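Local coordinates for protein phosphotriesterase, putative (Deinococcus radiodurans, PDB 4J35) that probably hydrolyses lactones, using two metal ions in a TIM barrel of the phosphotriesterase family, and here carries changes engineered for organophosphate hydrolysis, at residues C49-R54 with V82-L88; A93-F97 with M123-V128; P197-M201 with A319-G323; M205-T209 with P238-R243. The protein carries 7 engineered substitutions. One frame throughout, in Å; residues are numbered along the deposited sequence.

Contact 1 (C49-R54 with V82-L88); sequences CTETAR and VSEATGL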
# COMPACT_ATOMS: atom_id res chain seq x y z
N CYS A 49 -17.70 -4.98 0.60
CA CYS A 49 -16.75 -3.89 0.85
C CYS A 49 -17.31 -2.78 1.76
O CYS A 49 -16.60 -2.26 2.61
CB CYS A 49 -16.28 -3.29 -0.49
SG CYS A 49 -15.30 -4.42 -1.42
N THR A 50 -18.59 -2.43 1.60
CA THR A 50 -19.25 -1.47 2.49
C THR A 50 -19.43 -2.02 3.91
O THR A 50 -19.36 -1.28 4.90
CB THR A 50 -20.63 -1.02 1.98
OG1 THR A 50 -21.48 -2.17 1.85
CG2 THR A 50 -20.53 -0.29 0.63
N GLU A 51 -19.71 -3.31 4.01
CA GLU A 51 -19.77 -3.98 5.31
C GLU A 51 -18.39 -3.81 6.01
O GLU A 51 -18.30 -3.44 7.20
CB GLU A 51 -20.14 -5.46 5.06
CG GLU A 51 -20.47 -6.32 6.28
CD GLU A 51 -21.87 -6.07 6.87
OE1 GLU A 51 -22.58 -5.16 6.37
OE2 GLU A 51 -22.26 -6.78 7.83
N THR A 52 -17.31 -4.05 5.27
CA THR A 52 -15.96 -3.99 5.85
C THR A 52 -15.62 -2.55 6.22
O THR A 52 -15.06 -2.27 7.30
CB THR A 52 -14.92 -4.56 4.87
OG1 THR A 52 -15.10 -5.96 4.76
CG2 THR A 52 -13.47 -4.27 5.36
N ALA A 53 -15.98 -1.61 5.34
CA ALA A 53 -15.77 -0.21 5.64
C ALA A 53 -16.49 0.18 6.93
O ALA A 53 -16.00 0.96 7.74
CB ALA A 53 -16.25 0.67 4.51
N ARG A 54 -17.70 -0.33 7.11
CA ARG A 54 -18.41 0.01 8.33
C ARG A 54 -17.72 -0.52 9.56
O ARG A 54 -17.72 0.14 10.60
CB ARG A 54 -19.85 -0.51 8.28
CG ARG A 54 -20.67 0.28 7.35
CD ARG A 54 -22.11 -0.22 7.22
NE ARG A 54 -22.76 0.45 6.09
CZ ARG A 54 -22.88 1.77 5.97
NH1 ARG A 54 -22.43 2.57 6.92
NH2 ARG A 54 -23.46 2.30 4.91
N VAL A 82 -17.90 2.94 -2.69
CA VAL A 82 -17.75 2.41 -1.34
C VAL A 82 -17.60 3.57 -0.35
O VAL A 82 -18.20 3.55 0.72
CB VAL A 82 -16.52 1.47 -1.25
CG1 VAL A 82 -16.29 1.02 0.18
CG2 VAL A 82 -16.72 0.26 -2.17
N SER A 83 -16.78 4.56 -0.71
CA SER A 83 -16.57 5.74 0.13
C SER A 83 -17.84 6.56 0.35
O SER A 83 -18.15 6.95 1.48
CB SER A 83 -15.50 6.66 -0.49
OG SER A 83 -15.24 7.78 0.37
N GLU A 84 -18.56 6.82 -0.73
CA GLU A 84 -19.79 7.61 -0.66
C GLU A 84 -20.91 6.87 0.08
O GLU A 84 -21.81 7.49 0.66
CB GLU A 84 -20.27 8.00 -2.07
CG GLU A 84 -19.38 9.01 -2.79
CD GLU A 84 -19.87 9.34 -4.21
OE1 GLU A 84 -20.79 8.65 -4.70
OE2 GLU A 84 -19.33 10.29 -4.82
N ALA A 85 -20.86 5.54 0.08
CA ALA A 85 -21.88 4.78 0.79
C ALA A 85 -21.64 4.73 2.31
O ALA A 85 -22.58 4.61 3.08
CB ALA A 85 -21.96 3.37 0.22
N THR A 86 -20.39 4.86 2.75
CA THR A 86 -20.05 4.61 4.15
C THR A 86 -19.45 5.79 4.89
O THR A 86 -19.48 5.83 6.12
CB THR A 86 -19.05 3.47 4.25
OG1 THR A 86 -17.83 3.87 3.61
CG2 THR A 86 -19.60 2.23 3.59
N GLY A 87 -18.86 6.72 4.15
CA GLY A 87 -18.12 7.81 4.75
C GLY A 87 -16.67 7.49 5.00
O GLY A 87 -15.93 8.34 5.46
N LEU A 88 -16.25 6.26 4.71
CA LEU A 88 -14.83 5.92 4.80
C LEU A 88 -14.06 6.64 3.68
O LEU A 88 -14.45 6.59 2.52
CB LEU A 88 -14.63 4.41 4.65
CG LEU A 88 -13.17 3.93 4.80
CD1 LEU A 88 -12.79 3.96 6.27
CD2 LEU A 88 -12.96 2.60 4.23

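Contact 2 (A93-F97 with M123-V128); sequences ATGFF and MMRTEV. Engineered in segment 93-97: Phe97 (natural residue Tyr).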
# COMPACT_ATOMS: atom_id res chain seq x y z
N ALA A 93 -4.20 4.66 -5.89
CA ALA A 93 -2.84 4.72 -6.40
C ALA A 93 -2.77 4.90 -7.90
O ALA A 93 -3.68 4.54 -8.65
CB ALA A 93 -2.11 3.44 -6.02
N THR A 94 -1.61 5.40 -8.35
CA THR A 94 -1.21 5.27 -9.75
C THR A 94 0.13 4.55 -9.79
O THR A 94 1.05 4.90 -9.06
CB THR A 94 -1.09 6.62 -10.44
OG1 THR A 94 -0.67 6.42 -11.79
CG2 THR A 94 -0.10 7.55 -9.71
N GLY A 95 0.22 3.49 -10.59
CA GLY A 95 1.45 2.74 -10.69
C GLY A 95 1.25 1.38 -11.30
O GLY A 95 0.10 0.98 -11.56
N PHE A 96 2.34 0.67 -11.55
CA PHE A 96 2.25 -0.70 -12.07
C PHE A 96 3.01 -1.65 -11.16
O PHE A 96 3.88 -1.21 -10.42
CB PHE A 96 2.91 -0.78 -13.44
CG PHE A 96 2.00 -0.56 -14.60
CD1 PHE A 96 1.33 0.63 -14.78
CD2 PHE A 96 1.88 -1.51 -15.57
CE1 PHE A 96 0.54 0.87 -15.89
CE2 PHE A 96 1.09 -1.29 -16.71
CZ PHE A 96 0.41 -0.10 -16.85
N PHE A 97 2.72 -2.94 -11.25
CA PHE A 97 3.29 -3.92 -10.31
C PHE A 97 4.67 -4.44 -10.73
O PHE A 97 5.06 -4.29 -11.89
CB PHE A 97 2.28 -5.07 -10.18
CG PHE A 97 2.37 -5.86 -8.93
CD1 PHE A 97 2.42 -5.24 -7.68
CD2 PHE A 97 2.29 -7.25 -8.98
CE1 PHE A 97 2.44 -6.00 -6.50
CE2 PHE A 97 2.30 -8.02 -7.80
CZ PHE A 97 2.38 -7.39 -6.56
N MET A 123 1.64 9.48 -17.53
CA MET A 123 0.51 8.77 -16.92
C MET A 123 0.39 9.10 -15.44
O MET A 123 -0.69 9.42 -14.91
CB MET A 123 0.68 7.25 -17.13
CG MET A 123 -0.29 6.40 -16.31
SD MET A 123 0.13 4.65 -16.46
CE MET A 123 1.36 4.57 -15.16
N MET A 124 1.50 8.99 -14.71
CA MET A 124 1.42 9.26 -13.29
C MET A 124 0.98 10.69 -13.05
O MET A 124 0.11 10.94 -12.23
CB MET A 124 2.77 9.01 -12.63
CG MET A 124 3.13 7.54 -12.51
SD MET A 124 4.82 7.35 -11.88
CE MET A 124 4.87 5.56 -11.71
N ARG A 125 1.57 11.63 -13.79
CA ARG A 125 1.31 13.04 -13.53
C ARG A 125 -0.16 13.32 -13.78
O ARG A 125 -0.80 14.01 -12.99
CB ARG A 125 2.17 13.94 -14.43
CG ARG A 125 1.96 15.43 -14.11
CD ARG A 125 2.60 16.35 -15.12
NE ARG A 125 2.20 16.05 -16.50
CZ ARG A 125 1.02 16.35 -17.03
NH1 ARG A 125 0.09 16.97 -16.31
NH2 ARG A 125 0.75 16.03 -18.30
N THR A 126 -0.68 12.78 -14.87
CA THR A 126 -2.07 13.02 -15.27
C THR A 126 -3.03 12.43 -14.25
O THR A 126 -4.05 13.04 -13.88
CB THR A 126 -2.38 12.41 -16.65
OG1 THR A 126 -1.56 13.03 -17.66
CG2 THR A 126 -3.86 12.56 -17.01
N GLU A 127 -2.72 11.24 -13.76
CA GLU A 127 -3.64 10.59 -12.83
C GLU A 127 -3.62 11.26 -11.44
O GLU A 127 -4.62 11.27 -10.74
CB GLU A 127 -3.40 9.07 -12.79
CG GLU A 127 -3.73 8.39 -14.11
CD GLU A 127 -3.67 6.85 -14.05
OE1 GLU A 127 -2.91 6.31 -13.22
OE2 GLU A 127 -4.41 6.21 -14.83
N VAL A 128 -2.48 11.85 -11.07
CA VAL A 128 -2.35 12.57 -9.80
C VAL A 128 -2.98 13.98 -9.88
O VAL A 128 -3.58 14.46 -8.90
CB VAL A 128 -0.84 12.74 -9.42
CG1 VAL A 128 -0.62 13.87 -8.41
CG2 VAL A 128 -0.25 11.44 -8.90

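Contact 3 (P197-M201 with A319-G323); sequences PARIM and ARLFG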
# COMPACT_ATOMS: atom_id res chain seq x y z
N PRO A 197 11.98 12.55 1.39
CA PRO A 197 11.84 11.33 2.21
C PRO A 197 10.66 11.37 3.18
O PRO A 197 10.20 10.32 3.63
CB PRO A 197 13.15 11.26 2.97
CG PRO A 197 13.72 12.68 2.92
CD PRO A 197 13.24 13.28 1.65
N ALA A 198 10.14 12.56 3.47
CA ALA A 198 9.01 12.67 4.41
C ALA A 198 7.69 12.31 3.72
O ALA A 198 6.62 12.34 4.35
CB ALA A 198 8.95 14.09 4.98
N ARG A 199 7.76 11.95 2.43
CA ARG A 199 6.59 11.54 1.69
C ARG A 199 6.82 10.18 1.02
O ARG A 199 6.22 9.89 0.02
CB ARG A 199 6.23 12.57 0.61
CG ARG A 199 6.08 13.99 1.14
CD ARG A 199 4.72 14.22 1.82
NE ARG A 199 3.66 14.46 0.84
CZ ARG A 199 2.40 14.68 1.16
NH1 ARG A 199 2.04 14.71 2.44
NH2 ARG A 199 1.52 14.94 0.21
N ILE A 200 7.69 9.36 1.59
CA ILE A 200 7.97 8.05 1.01
C ILE A 200 7.72 6.99 2.09
O ILE A 200 8.19 7.13 3.23
CB ILE A 200 9.44 7.97 0.57
CG1 ILE A 200 9.66 8.84 -0.68
CG2 ILE A 200 9.84 6.53 0.33
CD1 ILE A 200 11.10 8.99 -1.07
N MET A 201 6.95 5.97 1.74
CA MET A 201 6.71 4.87 2.66
C MET A 201 7.22 3.61 1.99
O MET A 201 6.66 3.15 0.97
CB MET A 201 5.20 4.71 2.98
CG MET A 201 4.98 3.79 4.12
SD MET A 201 3.19 3.64 4.53
CE MET A 201 2.72 2.52 3.23
N ALA A 319 -0.96 11.51 8.65
CA ALA A 319 -1.36 12.90 8.39
C ALA A 319 -0.21 13.60 7.67
O ALA A 319 -0.39 14.35 6.70
CB ALA A 319 -1.65 13.62 9.70
N ARG A 320 0.99 13.29 8.13
CA ARG A 320 2.20 13.92 7.61
C ARG A 320 2.55 13.35 6.21
O ARG A 320 2.83 14.07 5.25
CB ARG A 320 3.33 13.67 8.63
CG ARG A 320 4.72 14.18 8.25
CD ARG A 320 5.57 13.06 7.65
NE ARG A 320 5.71 11.88 8.52
CZ ARG A 320 6.37 10.78 8.16
NH1 ARG A 320 6.94 10.73 6.96
NH2 ARG A 320 6.44 9.73 8.99
N LEU A 321 2.53 12.04 6.10
CA LEU A 321 2.82 11.34 4.84
C LEU A 321 1.79 11.53 3.73
O LEU A 321 2.17 11.73 2.59
CB LEU A 321 3.03 9.86 5.13
CG LEU A 321 4.27 9.27 4.49
CD1 LEU A 321 4.71 8.03 5.25
CD2 LEU A 321 3.98 8.97 3.01
N PHE A 322 0.50 11.45 4.02
CA PHE A 322 -0.50 11.48 2.96
C PHE A 322 -1.28 12.78 2.86
O PHE A 322 -1.98 13.02 1.87
CB PHE A 322 -1.46 10.27 3.13
CG PHE A 322 -0.75 8.94 3.17
CD1 PHE A 322 -0.29 8.36 1.99
CD2 PHE A 322 -0.51 8.29 4.36
CE1 PHE A 322 0.40 7.15 2.02
CE2 PHE A 322 0.17 7.08 4.41
CZ PHE A 322 0.62 6.51 3.23
N GLY A 323 -1.21 13.60 3.90
CA GLY A 323 -2.04 14.78 3.98
C GLY A 323 -1.40 16.03 3.41
O GLY A 323 -0.34 15.99 2.77
OXT GLY A 323 -1.97 17.10 3.56
O HOH W 1 8.20 9.17 5.04
O HOH W 2 9.70 10.03 6.63
O HOH W 3 -1.26 14.60 -0.22

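Contact 4 (M205-T209 with P238-R243); sequences MDGNT and PTDAER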
# COMPACT_ATOMS: atom_id res chain seq x y z
N MET A 205 8.00 -3.99 4.80
CA MET A 205 9.24 -4.08 5.56
C MET A 205 9.15 -5.06 6.69
O MET A 205 10.16 -5.42 7.27
CB MET A 205 9.68 -2.70 6.04
CG MET A 205 10.14 -1.84 4.90
SD MET A 205 11.82 -2.30 4.31
CE MET A 205 12.74 -2.07 5.82
N ASP A 206 7.94 -5.53 6.99
CA ASP A 206 7.79 -6.57 7.97
C ASP A 206 8.22 -7.92 7.42
O ASP A 206 8.33 -8.89 8.15
CB ASP A 206 6.34 -6.63 8.46
CG ASP A 206 5.32 -6.60 7.34
OD1 ASP A 206 5.60 -6.11 6.24
OD2 ASP A 206 4.19 -7.10 7.57
N GLY A 207 8.44 -7.98 6.12
CA GLY A 207 8.89 -9.21 5.49
C GLY A 207 10.31 -9.61 5.86
O GLY A 207 10.76 -10.70 5.50
N ASN A 208 11.03 -8.74 6.55
CA ASN A 208 12.38 -9.05 6.99
C ASN A 208 12.44 -8.95 8.51
O ASN A 208 11.90 -8.02 9.11
CB ASN A 208 13.38 -8.13 6.28
CG ASN A 208 14.83 -8.55 6.50
OD1 ASN A 208 15.25 -8.81 7.63
ND2 ASN A 208 15.61 -8.59 5.42
N THR A 209 13.06 -9.94 9.16
CA THR A 209 13.09 -9.99 10.62
C THR A 209 14.42 -9.54 11.23
O THR A 209 14.65 -9.71 12.43
CB THR A 209 12.80 -11.40 11.16
OG1 THR A 209 13.72 -12.34 10.59
CG2 THR A 209 11.37 -11.84 10.83
N PRO A 238 6.99 -13.68 7.88
CA PRO A 238 7.15 -14.00 9.30
C PRO A 238 5.80 -14.14 9.97
O PRO A 238 4.77 -13.83 9.38
CB PRO A 238 7.86 -12.77 9.86
CG PRO A 238 7.57 -11.68 8.89
CD PRO A 238 7.51 -12.34 7.55
N THR A 239 5.83 -14.57 11.22
CA THR A 239 4.64 -14.55 12.05
C THR A 239 4.49 -13.15 12.61
O THR A 239 5.44 -12.36 12.61
CB THR A 239 4.76 -15.56 13.21
OG1 THR A 239 5.74 -15.10 14.15
CG2 THR A 239 5.16 -16.93 12.67
N ASP A 240 3.30 -12.86 13.13
CA ASP A 240 3.03 -11.56 13.72
C ASP A 240 3.90 -11.34 14.96
O ASP A 240 4.30 -10.21 15.27
CB ASP A 240 1.55 -11.44 14.08
CG ASP A 240 0.68 -11.12 12.87
OD1 ASP A 240 1.25 -10.76 11.80
OD2 ASP A 240 -0.56 -11.20 12.99
N ALA A 241 4.19 -12.43 15.66
CA ALA A 241 5.00 -12.35 16.86
C ALA A 241 6.39 -11.86 16.50
O ALA A 241 6.98 -11.05 17.21
CB ALA A 241 5.07 -13.69 17.57
N GLU A 242 6.92 -12.35 15.38
CA GLU A 242 8.23 -11.90 14.91
C GLU A 242 8.15 -10.45 14.45
O GLU A 242 9.05 -9.64 14.75
CB GLU A 242 8.75 -12.79 13.79
CG GLU A 242 8.92 -14.25 14.19
CD GLU A 242 9.11 -15.19 13.00
OE1 GLU A 242 8.55 -14.91 11.92
OE2 GLU A 242 9.81 -16.21 13.15
N ARG A 243 7.09 -10.12 13.72
CA ARG A 243 6.85 -8.74 13.34
C ARG A 243 6.94 -7.84 14.56
O ARG A 243 7.67 -6.87 14.56
CB ARG A 243 5.47 -8.56 12.71
CG ARG A 243 5.35 -9.13 11.32
CD ARG A 243 4.03 -8.74 10.66
NE ARG A 243 3.99 -9.18 9.27
CZ ARG A 243 3.67 -10.40 8.86
NH1 ARG A 243 3.30 -11.35 9.73
NH2 ARG A 243 3.71 -10.69 7.57

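Contact 1 (C49-R54 with V82-L88)
The methyl group of Thr86 lies over residues 49-54 of helix 42-58: its CG2 is 3.8 Å from Thr50 O and also 3.8 Å from Thr50 CB. Ala53 CB packs 3.7 Å from Thr86 OG1. Ala53 points into the interface and meets three side chains, with Val82 CG1 4.3 Å and Leu88 CD2 3.8 Å from its CB. The axes of the two helical segments, 49-54 and 82-86, approach to 9.5 Å and cross at -54°. Deeper in, Cys49 CB touches Val82 CG2 at 4.0 Å; nearer the surface, Thr50 CG2 sits 4.0 Å from Ala85 CB, and the Thr50 hydroxyl turns back to Leu46 O in its own helix. In a TIM barrel, successive beta-alpha units place their helices side by side around the strands, and helices 42-58 and 76-86 are such a pair, separated in sequence by strand 61-66. Helix 76-86 ends here: Thr86 OG1 donates to Val82 O (2.9 Å) and accepts from Leu88 N (3.1 Å), the latter bond forming an ST turn, and Gly87 takes a positive phi that would jam a CB against the preceding carbonyl. Leu88 then heads inward to Trp267 of strand 266-269, which also borders Cys49 through His268. At the exposed margin, Arg54 NH2 reaches Ala85 O at 3.1 Å in a weak hydrogen bond, with Thr86 CG2 over one face of the guanidinium.

Contact 2 (A93-F97 with M123-V128)
Loops that leave the C-terminal ends of barrel strands commonly shape the active-site rim of a TIM barrel, and residues 93-97, which follow strand 89-91, illustrate how such a loop is held against a helix, here 116-129. Ala93 points away from the helix, and its carbonyl takes a hydrogen bond from Arg74. Thr94 does most of the work: its OG1 donates to Glu127 OE1 at 2.7 Å, while its CG2 packs 4.0 Å from Val128 CG2. The same carboxylate oxygen of Glu127 forms a salt bridge with Arg74 and accepts from Asn70, so loop and helix share one polar cluster. Gly95 has backbone angles that would drive a CB into the preceding carbonyl; its amide is bound by Asn70. Phe96, ahead of the engineered Phe97 whose ring meets His176 edge-to-face, swings its ring towards the start of segment 123-128. There Met123 makes a Met-aromatic contact at the ring edge, its SD 5.1 Å from the Phe96 centroid and 3.8 Å from Phe96 CE1.

Contact 3 (P197-M201 with A319-G323)
At the end of helix 307-322, Arg320 stretches its guanidinium to residues 197-201, where NH1 donates to Ala198 O at 3.1 Å and to water 1, which lies 2.7 Å from both Pro197 O and Ile200 O; Arg320 NH2 binds Ser223. The backbone carbonyl of Arg320 is taken in return by Arg199, whose NH1 lies 3.0 Å from Arg320 O. Leu321 buries its side chain against the strand, CD1 being 4.1 Å from Met201 CB and CD2 4.0 Å from Ile200 N. Phe322 presents its ring edge to Met201, a Met-aromatic contact with CZ 4.1 Å from Met201 SD. Gly323 ends the chain: its carboxylate oxygen O accepts from Arg199 NH1 at 2.7 Å and weakly from Arg199 NH2 at 3.3 Å, and water 3 links Arg199 NH2 to Phe322 O. The helix end covers the beginning of strand 200-202, where Met201 and Phe322 also touch Ile174 and Pro20; the Met201 side chain is about 5 Å from that of His21, a ligand of the TIM barrel's two-metal site.

Contact 4 (M205-T209 with P238-R243)
With chi1 in the p well, the Asp206 side chain points across to helix 240-251, where OD2 accepts from Arg243 NE at 2.7 Å in a salt bridge. Arg243 meets it with an extended chain, m at chi1 and t at chi2 and chi3, and a turn of 83° at chi4 that sets its NE edge against the carboxylate. Its NH1 lies 3.0 Å from Asp240 OD1, a weak hydrogen bond within a second salt bridge, so one arginine joins two acids. Pro238, puckered C-gamma endo, fits against the loop backbone: CG is 3.0 Å from Asp206 O and CD 4.0 Å from Gly207 CA. Thr209, also p, turns CG2 to Pro238 CB at 3.8 Å and Glu242 CB at 4.1 Å. The m,t conformer of Glu242 brings OE1 back to Thr239 N (2.8 Å), and Thr239 OG1 accepts from Glu242 N (3.2 Å): a capping box that starts the helix. Asp206 lies about 4 Å, side chain to side chain, from the metal ligand His204, and Arg228 N is bound to its OD2. The contact ties the loop between strand 200-202 and helix 211-218 to the start of helix 240-251, while Asp206 also touches Phe226 of strand 223-226.

The four contacts sample different sectors and levels of one TIM barrel. Contacts 1 and 2 follow in series along the first half of the chain, contact 1 joining two outer helices and contact 2 holding the loop after strand 89-91. Contact 4 is nested inside the span closed by contact 3, and the two adjoin through strand 200-202: contact 3 grips its beginning, contact 4 the loop beyond its end. Centres are about 17 Å apart for contacts 2 and 3, the closest pair, and about 30 Å for contacts 1 and 4; contacts 2 and 4 flank the chain's centre. Contact 1 packs outside the strands; the others bring Phe97, Met201 and Asp206 near metal ligands His176, His21 and His204.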